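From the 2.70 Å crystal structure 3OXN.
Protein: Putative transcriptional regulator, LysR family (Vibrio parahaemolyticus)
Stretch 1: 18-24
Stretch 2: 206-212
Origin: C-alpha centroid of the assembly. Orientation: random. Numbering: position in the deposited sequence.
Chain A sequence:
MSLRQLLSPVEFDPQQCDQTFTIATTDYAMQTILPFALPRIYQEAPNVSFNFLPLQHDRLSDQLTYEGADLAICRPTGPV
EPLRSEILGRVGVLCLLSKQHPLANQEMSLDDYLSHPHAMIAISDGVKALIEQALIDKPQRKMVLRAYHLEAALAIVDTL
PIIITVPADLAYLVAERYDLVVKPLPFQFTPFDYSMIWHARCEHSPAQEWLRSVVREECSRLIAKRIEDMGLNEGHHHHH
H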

# COMPACT_ATOMS: atom_id res chain seq x y z
N ASP A 18 5.18 5.46 -25.89
CA ASP A 18 5.91 4.45 -25.13
C ASP A 18 6.52 5.12 -23.91
O ASP A 18 7.35 4.56 -23.19
CB ASP A 18 6.98 3.78 -25.99
CG ASP A 18 8.13 4.71 -26.32
OD1 ASP A 18 8.30 5.74 -25.62
OD2 ASP A 18 8.88 4.41 -27.28
N GLN A 19 6.10 6.36 -23.70
CA GLN A 19 6.56 7.17 -22.61
C GLN A 19 6.06 6.63 -21.29
O GLN A 19 4.98 6.06 -21.21
CB GLN A 19 6.04 8.59 -22.82
CG GLN A 19 6.03 9.45 -21.59
CD GLN A 19 5.61 10.86 -21.92
OE1 GLN A 19 5.56 11.24 -23.10
NE2 GLN A 19 5.30 11.65 -20.90
N THR A 20 6.84 6.81 -20.24
CA THR A 20 6.37 6.38 -18.92
C THR A 20 5.77 7.52 -18.08
O THR A 20 6.20 8.67 -18.13
CB THR A 20 7.46 5.60 -18.14
OG1 THR A 20 7.39 5.96 -16.76
CG2 THR A 20 8.84 5.91 -18.68
N PHE A 21 4.74 7.19 -17.31
CA PHE A 21 4.06 8.19 -16.52
C PHE A 21 4.29 7.87 -15.06
O PHE A 21 4.18 6.71 -14.65
CB PHE A 21 2.56 8.20 -16.85
CG PHE A 21 2.27 8.43 -18.31
CD1 PHE A 21 2.34 7.38 -19.22
CD2 PHE A 21 1.94 9.69 -18.78
CE1 PHE A 21 2.10 7.59 -20.56
CE2 PHE A 21 1.69 9.89 -20.12
CZ PHE A 21 1.77 8.83 -21.01
N THR A 22 4.64 8.89 -14.30
CA THR A 22 4.74 8.79 -12.87
C THR A 22 3.44 9.30 -12.27
O THR A 22 3.06 10.45 -12.47
CB THR A 22 5.89 9.65 -12.34
OG1 THR A 22 7.09 9.29 -13.02
CG2 THR A 22 6.07 9.46 -10.83
N ILE A 23 2.77 8.44 -11.52
CA ILE A 23 1.58 8.83 -10.78
C ILE A 23 1.85 8.68 -9.31
O ILE A 23 2.05 7.57 -8.84
CB ILE A 23 0.42 7.90 -11.11
CG1 ILE A 23 0.20 7.84 -12.62
CG2 ILE A 23 -0.83 8.36 -10.38
CD1 ILE A 23 -0.24 9.16 -13.20
N ALA A 24 1.85 9.78 -8.57
CA ALA A 24 1.94 9.71 -7.11
C ALA A 24 0.55 9.46 -6.57
O ALA A 24 -0.37 10.25 -6.81
CB ALA A 24 2.52 11.00 -6.53
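Stretch 2 206-212: PAQEWLR

The phenyl ring of F21 is the centre of the contact, and stretch 2 lies over it as a helix. F21 has the largest area covered by the other stretch; its CA-to-CB bond points toward the helix and its m rotamer (chi1 -56°) carries the ring in among A207, Q208, W210 and L211. The tightest approach is to L211, whose own CA-to-CB bond points back toward the strand: CD2 of F21 lies 3.4 Å from CD1 of L211. The same methyl group also meets the next inward-reaching residue of the strand, with CD1 of I23 at 3.6 Å from CD1 of L211. The CA-to-CB bond of I23 runs sideways, and it is the end of the side chain (chi1 and chi2 both m) that comes nearer to the helix. Next to L211, W210 adds the end of its indole: CZ of F21 is 4.1 Å from CZ3 of W210, the two rings meeting obliquely. One turn before L211, A207 presents its small side chain toward the strand, with CB of A207 4.0 Å from CE2 of F21; its carbonyl also lies close, O of A207 being 3.8 Å from CE2 of F21. That carbonyl accepts the helical bond from N of L211 (2.8 Å to O of A207), which ties together two of the residues that touch the phenyl ring.

The backbones behind these side chains are an extended strand, residues 20-24, and a helix that runs through R212 and continues beyond it. Their axes approach to 10.6 Å and their N-to-C directions differ by 56° (signed crossing angle -56°), an oblique crossing in which side chains fill the gap between the main chains. In register, CA of Q19 is 8.4 Å from CA of A207, and CA of F21 is likewise 8.4 Å from CA of Q208. Strand alternation leaves T20 and T22 without contact to the helix, while F21 and I23 reach it.

Toward the polar edge, Q208 curls its side chain (chi1 and chi2 both m) so that NE2 of Q208 comes 3.8 Å from CD2 of F21. Q19, in the loop before the strand, extends alongside: its NE2 is 3.7 Å from NE2 of Q208, and OE1 of Q19 is 3.8 Å from CB of A207. No hydrogen bond joins the two stretches, so these amides only pack at the border of an apolar contact that buries 282 Å² in all.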

# COMPACT_ATOMS: atom_id res chain seq x y z
N PRO A 206 0.50 17.01 -24.64
CA PRO A 206 -0.37 16.10 -25.39
C PRO A 206 -0.55 14.74 -24.69
O PRO A 206 -1.66 14.20 -24.70
CB PRO A 206 0.38 15.89 -26.70
CG PRO A 206 1.22 17.12 -26.86
CD PRO A 206 1.52 17.65 -25.50
N ALA A 207 0.52 14.22 -24.09
CA ALA A 207 0.49 12.93 -23.40
C ALA A 207 -0.17 13.01 -22.02
O ALA A 207 -0.93 12.13 -21.63
CB ALA A 207 1.90 12.36 -23.28
N GLN A 208 0.13 14.08 -21.29
CA GLN A 208 -0.47 14.30 -19.98
C GLN A 208 -1.95 14.68 -20.11
O GLN A 208 -2.77 14.23 -19.33
CB GLN A 208 0.31 15.36 -19.18
CG GLN A 208 1.79 15.05 -18.94
CD GLN A 208 2.05 13.75 -18.16
OE1 GLN A 208 1.17 13.26 -17.45
NE2 GLN A 208 3.25 13.20 -18.30
N GLU A 209 -2.29 15.51 -21.10
CA GLU A 209 -3.69 15.85 -21.31
C GLU A 209 -4.42 14.57 -21.64
O GLU A 209 -5.61 14.43 -21.37
CB GLU A 209 -3.88 16.86 -22.43
CG GLU A 209 -3.46 18.29 -22.12
CD GLU A 209 -3.37 19.15 -23.39
OE1 GLU A 209 -3.51 18.60 -24.50
OE2 GLU A 209 -3.17 20.39 -23.27
N TRP A 210 -3.71 13.62 -22.23
CA TRP A 210 -4.33 12.35 -22.60
C TRP A 210 -4.50 11.45 -21.39
O TRP A 210 -5.59 10.92 -21.15
CB TRP A 210 -3.53 11.63 -23.70
CG TRP A 210 -3.96 10.21 -23.88
CD1 TRP A 210 -4.99 9.76 -24.64
CD2 TRP A 210 -3.40 9.05 -23.25
NE1 TRP A 210 -5.10 8.40 -24.53
CE2 TRP A 210 -4.13 7.93 -23.69
CE3 TRP A 210 -2.33 8.84 -22.36
CZ2 TRP A 210 -3.85 6.63 -23.27
CZ3 TRP A 210 -2.05 7.55 -21.94
CH2 TRP A 210 -2.80 6.46 -22.40
N LEU A 211 -3.43 11.27 -20.62
CA LEU A 211 -3.47 10.46 -19.40
C LEU A 211 -4.61 10.89 -18.50
O LEU A 211 -5.41 10.07 -18.06
CB LEU A 211 -2.14 10.57 -18.62
CG LEU A 211 -1.73 9.45 -17.64
CD1 LEU A 211 -0.73 9.95 -16.63
CD2 LEU A 211 -2.91 8.85 -16.92
N ARG A 212 -4.68 12.19 -18.23
CA ARG A 212 -5.69 12.71 -17.33
C ARG A 212 -7.10 12.32 -17.76
O ARG A 212 -7.92 11.86 -16.94
CB ARG A 212 -5.54 14.22 -17.20
CG ARG A 212 -4.23 14.60 -16.61
CD ARG A 212 -4.31 15.94 -15.94
NE ARG A 212 -4.27 17.03 -16.90
CZ ARG A 212 -3.18 17.38 -17.57
NH1 ARG A 212 -2.05 16.72 -17.38
NH2 ARG A 212 -3.22 18.38 -18.43